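Local coordinates for protein LRIM1 (Anopheles gambiae, PDB 3O53), which acts with its leucine-rich repeat partner APL1C, in a heterodimeric complex, to regulate complement-like immunity in the mosquito, the present chain being its leucine-rich repeat domain, at residues V97-E102 / S115-Q120; L104-N109 / I125-N130; I111-C116 / L135-E140; G141-V146 / F161-A166. One frame throughout, in Å; residues are numbered along the deposited sequence.

Interaction 1. Residues V97-E102 / S115-Q120; sequences VGPSIE and SCSRGQ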
# COMPACT_ATOMS: atom_id res chain seq x y z
N VAL A 97 -13.91 -9.50 -4.67
CA VAL A 97 -14.99 -8.53 -4.56
C VAL A 97 -15.47 -8.09 -5.95
O VAL A 97 -14.84 -8.40 -6.96
CB VAL A 97 -14.56 -7.33 -3.69
CG1 VAL A 97 -14.09 -7.84 -2.34
CG2 VAL A 97 -13.47 -6.53 -4.36
N GLY A 98 -16.60 -7.39 -5.97
CA GLY A 98 -17.34 -7.13 -7.19
C GLY A 98 -17.01 -5.83 -7.90
O GLY A 98 -16.07 -5.13 -7.53
N PRO A 99 -17.82 -5.49 -8.92
CA PRO A 99 -17.57 -4.40 -9.87
C PRO A 99 -17.89 -3.00 -9.33
O PRO A 99 -17.51 -2.02 -9.97
CB PRO A 99 -18.51 -4.72 -11.04
CG PRO A 99 -19.21 -6.01 -10.68
CD PRO A 99 -19.09 -6.17 -9.21
N SER A 100 -18.59 -2.90 -8.20
CA SER A 100 -18.96 -1.60 -7.64
C SER A 100 -18.09 -1.17 -6.47
O SER A 100 -18.32 -0.12 -5.86
CB SER A 100 -20.43 -1.61 -7.19
OG SER A 100 -21.29 -1.76 -8.29
N ILE A 101 -17.10 -1.99 -6.14
CA ILE A 101 -16.21 -1.68 -5.03
C ILE A 101 -15.44 -0.39 -5.28
O ILE A 101 -14.76 -0.22 -6.30
CB ILE A 101 -15.23 -2.84 -4.76
CG1 ILE A 101 -16.02 -4.07 -4.30
CG2 ILE A 101 -14.24 -2.48 -3.69
CD1 ILE A 101 -16.77 -3.85 -2.99
N GLU A 102 -15.54 0.52 -4.32
CA GLU A 102 -14.85 1.79 -4.36
C GLU A 102 -13.87 1.87 -3.20
O GLU A 102 -12.81 2.46 -3.32
CB GLU A 102 -15.85 2.96 -4.27
CG GLU A 102 -16.90 2.97 -5.38
CD GLU A 102 -17.93 4.09 -5.23
OE1 GLU A 102 -18.07 4.66 -4.12
OE2 GLU A 102 -18.61 4.40 -6.23
N SER A 115 -8.83 -10.17 -5.57
CA SER A 115 -9.35 -10.11 -6.93
C SER A 115 -10.51 -9.13 -6.95
O SER A 115 -11.35 -9.17 -6.05
CB SER A 115 -9.83 -11.49 -7.38
OG SER A 115 -8.86 -12.50 -7.11
N CYS A 116 -10.56 -8.26 -7.95
CA CYS A 116 -11.64 -7.29 -8.07
C CYS A 116 -12.22 -7.33 -9.48
O CYS A 116 -11.49 -7.15 -10.45
CB CYS A 116 -11.11 -5.88 -7.77
SG CYS A 116 -10.10 -5.74 -6.27
N SER A 117 -13.52 -7.59 -9.60
CA SER A 117 -14.19 -7.61 -10.90
C SER A 117 -14.00 -6.30 -11.64
O SER A 117 -13.96 -5.23 -11.03
CB SER A 117 -15.69 -7.86 -10.73
OG SER A 117 -15.94 -9.05 -10.01
N ARG A 118 -13.91 -6.36 -12.96
CA ARG A 118 -13.66 -5.16 -13.75
C ARG A 118 -14.71 -4.09 -13.43
O ARG A 118 -15.91 -4.37 -13.42
CB ARG A 118 -13.64 -5.47 -15.25
CG ARG A 118 -15.00 -5.74 -15.86
CD ARG A 118 -14.86 -6.24 -17.29
NE ARG A 118 -14.26 -7.58 -17.35
CZ ARG A 118 -14.95 -8.71 -17.37
NH1 ARG A 118 -16.28 -8.70 -17.35
NH2 ARG A 118 -14.31 -9.87 -17.42
N GLY A 119 -14.24 -2.88 -13.15
CA GLY A 119 -15.11 -1.78 -12.80
C GLY A 119 -14.75 -0.53 -13.59
O GLY A 119 -13.87 -0.57 -14.44
N GLN A 120 -15.42 0.57 -13.28
CA GLN A 120 -15.22 1.81 -14.02
C GLN A 120 -14.81 2.96 -13.11
O GLN A 120 -14.24 3.95 -13.57
CB GLN A 120 -16.51 2.19 -14.76
CG GLN A 120 -17.17 1.03 -15.51
CD GLN A 120 -16.50 0.74 -16.85
OE1 GLN A 120 -15.89 1.61 -17.46
NE2 GLN A 120 -16.63 -0.50 -17.31
O HOH W 1 -13.66 -4.20 -8.76
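Val97 and Cys116 lie side by side as a parallel bridge pair, and the backbone of Val97 bonds to the residues that flank Cys116. Val97 N donates to Ser115 O at 2.9 Å, and Ser117 N donates to Val97 O at 3.1 Å, the latter N-H nearly straight at 168°. A weak bond from Ser117 OG reaches the same Val97 O at 3.3 Å. A chi1 of -56° puts OG beside the residue's own N, where the backbone N-H and, weakly, the hydroxyl converge on one carbonyl.

Apolar contact begins on the buried side, where Val97 CG2 rests 4.0 Å from Cys116 SG, whose sulfur continues into the disulfide with Cys142. Farther along, the ring of Pro99 packs on 115-120, with CG 4.0 Å from Ser117 CB and CB 3.5 Å from Arg118 O. Proline suits the second place of the type I turn Gly98-Ile101, and Gly98, having no side chain, lets Ser117 OG come within 3.7 Å of its CA.

Such short parallel strands, fraying into turns that lead back to the parallel strands of the concave side, are found on the convex side of some leucine-rich repeat solenoids.

Interaction 2. Residues L104-N109 / I125-N130; sequences LHAANN and IYLANN
Leu104 and Ile125 sit at equivalent places in two neighbouring strands of a leucine-rich repeat solenoid, paired in register as parallel strands and followed by the asparagine ladder of this fold. Both side chains point to the buried face, while Leu104 O accepts Tyr126 N at 2.8 Å. On the other face His105 and Tyr126, each with CG beside its backbone N (chi1 -75° and -63°), point the same way and form an offset stack, centroids 4.4 Å apart and planes 14° from parallel. The imidazole CE1 lies over the phenol near CD2 and CE2, towards the rim. Tyr126 also meets the ring of Tyr148, and a GlcNAc of the glycan attached to the protein at Asn64 comes within about 4 Å of the His105 side chain.

Ala106 N donates to Tyr126 O at 2.9 Å, and its small CB leaves Leu127 CD2 to pack against it. Ala106 O receives Asn130 ND2 at 2.9 Å, nearly in the amide plane. That ND2 also bonds Leu127 O, and Asn130 OD1 takes Ile111 N and, weakly, Asn109 N, so one asparagine ties its own loop to the preceding one. Ala107 turns its CA towards Ala128 O, and Asn108 N donates to that oxygen. Asn108 OD1 takes Asn129 ND2 at 3.0 Å from above its carbonyl plane, while Asn108 ND2 bonds Asn89 OD1. Asn109 repeats the ladder, ND2 going to Leu87 O and OD1 taking Val92 N, and a water donates to Asn109 O at 2.8 Å and Asn129 O at 2.9 Å.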
# COMPACT_ATOMS: atom_id res chain seq x y z
N LEU A 104 -12.08 -0.53 -0.05
CA LEU A 104 -11.86 -1.88 0.45
C LEU A 104 -10.92 -1.81 1.65
O LEU A 104 -9.73 -1.54 1.51
CB LEU A 104 -11.24 -2.75 -0.65
CG LEU A 104 -11.00 -4.22 -0.31
CD1 LEU A 104 -12.31 -4.87 0.07
CD2 LEU A 104 -10.36 -4.96 -1.49
N HIS A 105 -11.48 -2.02 2.83
CA HIS A 105 -10.71 -2.05 4.06
C HIS A 105 -10.48 -3.50 4.43
O HIS A 105 -11.43 -4.21 4.75
CB HIS A 105 -11.47 -1.37 5.18
CG HIS A 105 -11.48 0.12 5.09
ND1 HIS A 105 -10.39 0.89 5.44
CD2 HIS A 105 -12.43 0.99 4.68
CE1 HIS A 105 -10.67 2.17 5.25
NE2 HIS A 105 -11.90 2.25 4.79
N ALA A 106 -9.24 -3.95 4.39
CA ALA A 106 -8.95 -5.35 4.68
C ALA A 106 -7.59 -5.50 5.33
O ALA A 106 -6.84 -6.42 5.01
CB ALA A 106 -9.04 -6.19 3.41
N ALA A 107 -7.28 -4.58 6.23
CA ALA A 107 -6.04 -4.63 6.98
C ALA A 107 -6.12 -5.73 8.04
O ALA A 107 -7.21 -6.10 8.47
CB ALA A 107 -5.77 -3.26 7.65
N ASN A 108 -4.97 -6.24 8.44
CA ASN A 108 -4.90 -7.18 9.56
C ASN A 108 -5.66 -8.46 9.29
O ASN A 108 -6.46 -8.92 10.10
CB ASN A 108 -5.42 -6.51 10.83
CG ASN A 108 -4.71 -5.20 11.11
OD1 ASN A 108 -3.58 -5.00 10.67
ND2 ASN A 108 -5.36 -4.31 11.84
N ASN A 109 -5.40 -9.04 8.12
CA ASN A 109 -5.89 -10.37 7.81
C ASN A 109 -4.71 -11.30 7.50
O ASN A 109 -3.60 -11.02 7.92
CB ASN A 109 -6.90 -10.29 6.66
CG ASN A 109 -8.29 -9.92 7.14
OD1 ASN A 109 -9.12 -10.79 7.36
ND2 ASN A 109 -8.54 -8.62 7.30
N ILE A 125 -7.76 1.10 -1.65
CA ILE A 125 -7.49 -0.26 -1.20
C ILE A 125 -6.55 -0.25 0.00
O ILE A 125 -5.42 0.22 -0.09
CB ILE A 125 -6.85 -1.09 -2.31
CG1 ILE A 125 -7.85 -1.30 -3.46
CG2 ILE A 125 -6.34 -2.45 -1.76
CD1 ILE A 125 -7.24 -1.87 -4.73
N TYR A 126 -7.03 -0.78 1.13
CA TYR A 126 -6.29 -0.77 2.38
C TYR A 126 -5.94 -2.20 2.76
O TYR A 126 -6.79 -2.92 3.25
CB TYR A 126 -7.13 -0.13 3.49
CG TYR A 126 -7.47 1.31 3.23
CD1 TYR A 126 -6.69 2.33 3.76
CD2 TYR A 126 -8.58 1.67 2.47
CE1 TYR A 126 -6.99 3.66 3.54
CE2 TYR A 126 -8.89 3.02 2.24
CZ TYR A 126 -8.09 4.00 2.78
OH TYR A 126 -8.38 5.33 2.55
N LEU A 127 -4.68 -2.59 2.56
CA LEU A 127 -4.26 -3.96 2.81
C LEU A 127 -3.06 -4.06 3.75
O LEU A 127 -2.27 -5.00 3.66
CB LEU A 127 -3.91 -4.64 1.48
CG LEU A 127 -5.10 -4.99 0.57
CD1 LEU A 127 -4.61 -5.34 -0.84
CD2 LEU A 127 -5.90 -6.14 1.18
N ALA A 128 -2.91 -3.11 4.66
CA ALA A 128 -1.78 -3.15 5.58
C ALA A 128 -1.80 -4.46 6.35
O ALA A 128 -2.86 -4.97 6.67
CB ALA A 128 -1.82 -1.98 6.54
N ASN A 129 -0.62 -5.00 6.63
CA ASN A 129 -0.47 -6.11 7.57
C ASN A 129 -1.18 -7.36 7.10
O ASN A 129 -2.12 -7.84 7.75
CB ASN A 129 -0.98 -5.71 8.96
CG ASN A 129 -0.49 -6.66 10.04
OD1 ASN A 129 0.50 -7.35 9.85
ND2 ASN A 129 -1.18 -6.69 11.18
N ASN A 130 -0.74 -7.88 5.97
CA ASN A 130 -1.28 -9.10 5.41
C ASN A 130 -0.11 -9.98 4.95
O ASN A 130 1.00 -9.82 5.45
CB ASN A 130 -2.23 -8.76 4.27
CG ASN A 130 -3.63 -8.43 4.77
OD1 ASN A 130 -4.33 -9.30 5.29
ND2 ASN A 130 -4.04 -7.17 4.62
O HOH W 2 -2.74 -9.46 10.04

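Interaction 3. Residues I111-C116 / L135-E140; sequences ISRVSC and LRDLDE
Arg113 and Asp137 meet at the edge of a convex-side strand of the leucine-rich repeat solenoid, where strand 113-116 is flanked by an irregular segment with a short 3-10 turn. Guanidinium and carboxylate approach obliquely, their planes 35° apart, and form a long salt bridge from Arg113 NH2 to Asp137 OD1 at 3.5 Å. The arginine chain bends at chi2 and chi3, and its NE turns back to bond Ser112 O at 2.8 Å, the guanidinium lying near the acid. Asp137 OD2 has its main partner elsewhere, in Thr133 N, so the carboxylate serves both the strand and the turn that carries it.

Beside this polar pair, Val114 and Leu138 lie side by side and point the same way, with CG2 of Val114 4.2 Å from CD1 of Leu138. Branched apolar chains suit this buried position. Their backbones are bridged once: Val114 N donates to Asp137 O at 3.0 Å, and Asp139 N to Val114 O at 2.9 Å.

Asp139 points at the strand, its CG between the backbone N and the carbonyl carbon (chi1 78°). An acidic side chain fits here because backbone N-H groups face it: OD1 accepts Cys142 N and also Cys116 N at 3.0 Å, the position of Cys116 N being somewhat less certain. The other carboxylate oxygen, Asp139 OD2, lies 3.4 Å from Ser115 CB.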
# COMPACT_ATOMS: atom_id res chain seq x y z
N ILE A 111 -4.15 -12.14 4.20
CA ILE A 111 -4.43 -12.11 2.77
C ILE A 111 -3.19 -12.30 1.90
O ILE A 111 -2.19 -11.61 2.06
CB ILE A 111 -5.15 -10.81 2.36
CG1 ILE A 111 -6.60 -10.83 2.85
CG2 ILE A 111 -5.09 -10.61 0.84
CD1 ILE A 111 -7.28 -9.47 2.81
N SER A 112 -3.27 -13.27 0.98
CA SER A 112 -2.23 -13.47 -0.01
C SER A 112 -2.78 -13.32 -1.43
O SER A 112 -2.00 -13.34 -2.38
CB SER A 112 -1.55 -14.84 0.16
OG SER A 112 -2.49 -15.90 0.00
N ARG A 113 -4.10 -13.17 -1.59
CA ARG A 113 -4.71 -12.98 -2.91
C ARG A 113 -5.91 -12.04 -2.82
O ARG A 113 -6.78 -12.20 -1.97
CB ARG A 113 -5.18 -14.32 -3.53
CG ARG A 113 -4.15 -15.46 -3.55
CD ARG A 113 -3.17 -15.38 -4.72
NE ARG A 113 -1.79 -15.41 -4.22
CZ ARG A 113 -0.95 -16.44 -4.31
NH1 ARG A 113 -1.28 -17.57 -4.92
NH2 ARG A 113 0.26 -16.31 -3.79
N VAL A 114 -5.96 -11.05 -3.71
CA VAL A 114 -7.13 -10.19 -3.84
C VAL A 114 -7.53 -10.13 -5.31
O VAL A 114 -6.68 -10.05 -6.19
CB VAL A 114 -6.86 -8.76 -3.33
CG1 VAL A 114 -8.16 -7.96 -3.27
CG2 VAL A 114 -6.20 -8.79 -1.96
N SER A 115 -8.83 -10.17 -5.57
CA SER A 115 -9.35 -10.11 -6.93
C SER A 115 -10.51 -9.13 -6.95
O SER A 115 -11.35 -9.17 -6.05
CB SER A 115 -9.83 -11.49 -7.38
OG SER A 115 -8.86 -12.50 -7.11
N CYS A 116 -10.56 -8.26 -7.95
CA CYS A 116 -11.64 -7.29 -8.07
C CYS A 116 -12.22 -7.33 -9.48
O CYS A 116 -11.49 -7.15 -10.45
CB CYS A 116 -11.11 -5.88 -7.77
SG CYS A 116 -10.10 -5.74 -6.27
N LEU A 135 3.01 -7.79 -6.18
CA LEU A 135 1.90 -6.98 -6.67
C LEU A 135 0.91 -7.81 -7.47
O LEU A 135 -0.28 -7.52 -7.45
CB LEU A 135 2.41 -5.78 -7.49
CG LEU A 135 3.11 -4.69 -6.68
CD1 LEU A 135 3.49 -3.49 -7.56
CD2 LEU A 135 2.24 -4.24 -5.50
N ARG A 136 1.37 -8.86 -8.15
CA ARG A 136 0.45 -9.75 -8.88
C ARG A 136 -0.40 -10.69 -7.99
O ARG A 136 -1.22 -11.43 -8.49
CB ARG A 136 1.21 -10.57 -9.93
CG ARG A 136 1.67 -9.75 -11.12
CD ARG A 136 2.60 -10.56 -11.99
NE ARG A 136 3.82 -10.92 -11.27
CZ ARG A 136 4.63 -11.92 -11.61
NH1 ARG A 136 4.35 -12.71 -12.65
NH2 ARG A 136 5.70 -12.16 -10.88
N ASP A 137 -0.19 -10.66 -6.67
CA ASP A 137 -1.18 -11.24 -5.75
C ASP A 137 -2.53 -10.52 -5.88
O ASP A 137 -3.59 -11.08 -5.58
CB ASP A 137 -0.68 -11.17 -4.31
CG ASP A 137 0.44 -12.15 -4.04
OD1 ASP A 137 0.69 -13.02 -4.89
OD2 ASP A 137 1.05 -12.07 -2.97
N LEU A 138 -2.48 -9.26 -6.29
CA LEU A 138 -3.67 -8.50 -6.67
C LEU A 138 -3.94 -8.76 -8.14
O LEU A 138 -3.02 -8.70 -8.95
CB LEU A 138 -3.44 -7.00 -6.46
CG LEU A 138 -3.70 -6.46 -5.04
CD1 LEU A 138 -2.92 -7.24 -4.00
CD2 LEU A 138 -3.37 -4.97 -4.98
N ASP A 139 -5.18 -9.08 -8.51
CA ASP A 139 -5.44 -9.34 -9.93
C ASP A 139 -5.50 -8.02 -10.67
O ASP A 139 -5.33 -6.95 -10.06
CB ASP A 139 -6.69 -10.22 -10.15
CG ASP A 139 -7.99 -9.46 -10.02
OD1 ASP A 139 -7.99 -8.30 -9.55
OD2 ASP A 139 -9.02 -10.05 -10.39
N GLU A 140 -5.69 -8.06 -11.98
CA GLU A 140 -5.53 -6.86 -12.78
C GLU A 140 -6.64 -5.86 -12.49
O GLU A 140 -6.41 -4.65 -12.49
CB GLU A 140 -5.41 -7.21 -14.28
CG GLU A 140 -4.06 -7.89 -14.58
CD GLU A 140 -3.92 -8.40 -16.02
OE1 GLU A 140 -4.76 -8.06 -16.87
OE2 GLU A 140 -2.95 -9.14 -16.29

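Interaction 4. Residues G141-V146 / F161-A166; sequences GCRSRV and FAELAA
On the convex side of the solenoid, Arg143 reaches from one interstrand loop to the 3-10 segment 161-166 in the loop after strand 158-160. Its NH1 donates to Glu163 O at 2.9 Å, with an N-H...O angle of 162°. The carbonyl oxygen sits almost in the guanidinium plane, and the donor lies in the carbonyl plane on a lone pair, a favourable arrangement from both sides. The aliphatic part of the same side chain passes close beside this oxygen, Arg143 CD being 3.3 Å from Glu163 O. The chain bends at chi3 (-85°), which places NE, and NE bonds Leu138 O. A long side chain with several N-H groups suits this place, since they bond both its own loop, at Leu138 O, and the next one, at Glu163 O.

Leu164 crosses Arg143 at about a right angle, its CD2 3.9 Å from Arg143 CG, so the methyl packs on the methylene part rather than on the charged end. Irregular loops and short 3-10 turns commonly take the place of helices on the convex side of leucine-rich repeats, and here they are joined by bonds of backbone and side chain.

Ala166 points its CB into the other loop, 3.5 Å from Ser144 OG and 3.6 Å from Arg143 O; a methyl is small enough for that close fit. Ser144 OG itself bonds Glu140 O, and Arg143 O accepts Ser167 OG. Arg145 N donates to Ala166 O at 2.9 Å, the donor standing 42° above the carbonyl plane.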
# COMPACT_ATOMS: atom_id res chain seq x y z
N GLY A 141 -7.83 -6.36 -12.19
CA GLY A 141 -8.92 -5.51 -11.75
C GLY A 141 -8.54 -4.70 -10.52
O GLY A 141 -8.80 -3.50 -10.44
N CYS A 142 -7.89 -5.36 -9.56
CA CYS A 142 -7.46 -4.70 -8.32
C CYS A 142 -6.33 -3.71 -8.56
O CYS A 142 -6.04 -2.89 -7.69
CB CYS A 142 -7.01 -5.74 -7.29
SG CYS A 142 -8.34 -6.75 -6.63
N ARG A 143 -5.68 -3.77 -9.72
CA ARG A 143 -4.60 -2.84 -10.02
C ARG A 143 -5.01 -1.78 -11.04
O ARG A 143 -4.17 -1.03 -11.53
CB ARG A 143 -3.34 -3.61 -10.47
CG ARG A 143 -2.67 -4.34 -9.30
CD ARG A 143 -1.43 -5.13 -9.71
NE ARG A 143 -1.77 -6.46 -10.20
CZ ARG A 143 -1.48 -6.92 -11.41
NH1 ARG A 143 -0.82 -6.17 -12.29
NH2 ARG A 143 -1.83 -8.15 -11.76
N SER A 144 -6.31 -1.70 -11.34
CA SER A 144 -6.83 -0.71 -12.29
C SER A 144 -7.57 0.42 -11.60
O SER A 144 -8.46 0.19 -10.78
CB SER A 144 -7.80 -1.36 -13.29
OG SER A 144 -7.22 -2.49 -13.93
N ARG A 145 -7.21 1.65 -11.96
CA ARG A 145 -7.91 2.85 -11.50
C ARG A 145 -7.87 2.95 -9.98
O ARG A 145 -8.77 3.50 -9.34
CB ARG A 145 -9.35 2.87 -12.02
CG ARG A 145 -9.42 2.87 -13.55
CD ARG A 145 -10.81 3.18 -14.08
NE ARG A 145 -11.36 4.39 -13.48
CZ ARG A 145 -10.98 5.63 -13.80
NH1 ARG A 145 -10.04 5.83 -14.71
NH2 ARG A 145 -11.54 6.66 -13.19
N VAL A 146 -6.79 2.44 -9.40
CA VAL A 146 -6.53 2.60 -7.99
C VAL A 146 -6.11 4.05 -7.68
O VAL A 146 -5.30 4.64 -8.39
CB VAL A 146 -5.43 1.64 -7.52
CG1 VAL A 146 -5.21 1.79 -6.02
CG2 VAL A 146 -5.81 0.21 -7.86
N PHE A 161 6.78 -1.13 -11.44
CA PHE A 161 5.76 -0.10 -11.57
C PHE A 161 4.81 -0.38 -12.71
O PHE A 161 3.65 -0.03 -12.65
CB PHE A 161 6.40 1.28 -11.76
CG PHE A 161 6.98 1.87 -10.50
CD1 PHE A 161 6.26 1.84 -9.31
CD2 PHE A 161 8.24 2.45 -10.51
CE1 PHE A 161 6.79 2.39 -8.14
CE2 PHE A 161 8.78 3.00 -9.35
CZ PHE A 161 8.06 2.97 -8.16
N ALA A 162 5.31 -1.01 -13.77
CA ALA A 162 4.47 -1.38 -14.90
C ALA A 162 3.24 -2.17 -14.47
O ALA A 162 2.19 -2.11 -15.12
CB ALA A 162 5.29 -2.18 -15.92
N GLU A 163 3.35 -2.93 -13.39
CA GLU A 163 2.22 -3.73 -12.92
C GLU A 163 1.07 -2.87 -12.38
O GLU A 163 -0.03 -3.36 -12.17
CB GLU A 163 2.67 -4.78 -11.89
CG GLU A 163 3.44 -5.93 -12.56
CD GLU A 163 4.09 -6.89 -11.58
OE1 GLU A 163 3.79 -6.83 -10.37
OE2 GLU A 163 4.91 -7.73 -12.03
N LEU A 164 1.35 -1.58 -12.19
CA LEU A 164 0.35 -0.62 -11.74
C LEU A 164 -0.03 0.35 -12.87
O LEU A 164 -0.66 1.37 -12.63
CB LEU A 164 0.88 0.17 -10.54
CG LEU A 164 1.05 -0.62 -9.24
CD1 LEU A 164 1.58 0.27 -8.10
CD2 LEU A 164 -0.27 -1.27 -8.84
N ALA A 165 0.36 0.02 -14.10
CA ALA A 165 0.14 0.90 -15.24
C ALA A 165 -1.34 1.23 -15.48
O ALA A 165 -1.67 2.30 -15.97
CB ALA A 165 0.74 0.31 -16.50
N ALA A 166 -2.23 0.31 -15.11
CA ALA A 166 -3.66 0.53 -15.28
C ALA A 166 -4.19 1.55 -14.26
O ALA A 166 -5.38 1.86 -14.24
CB ALA A 166 -4.42 -0.77 -15.15

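The four contacts join successive turns of one solenoid, their centres 11 to 17 Å apart. Interactions 1 and 3 share strand 113-116, which holds Ser115 and Cys116, and use it for neighbours on either side: 97-102 before it and 135-140 after it. Interaction 2 lies on strands 103-105 and 123-126, neighbouring parallel strands of the concave side, and touches interaction 3 through Asn130 and Ile111 and through apolar packing. Interaction 4 comes last along the chain, after interactions 1, 2 and 3 have closed, and the Cys116-Cys142 disulfide ties it to interactions 1 and 3. The contacts join neighbouring turns on both the concave and the convex side, consistent with a continuous solenoid.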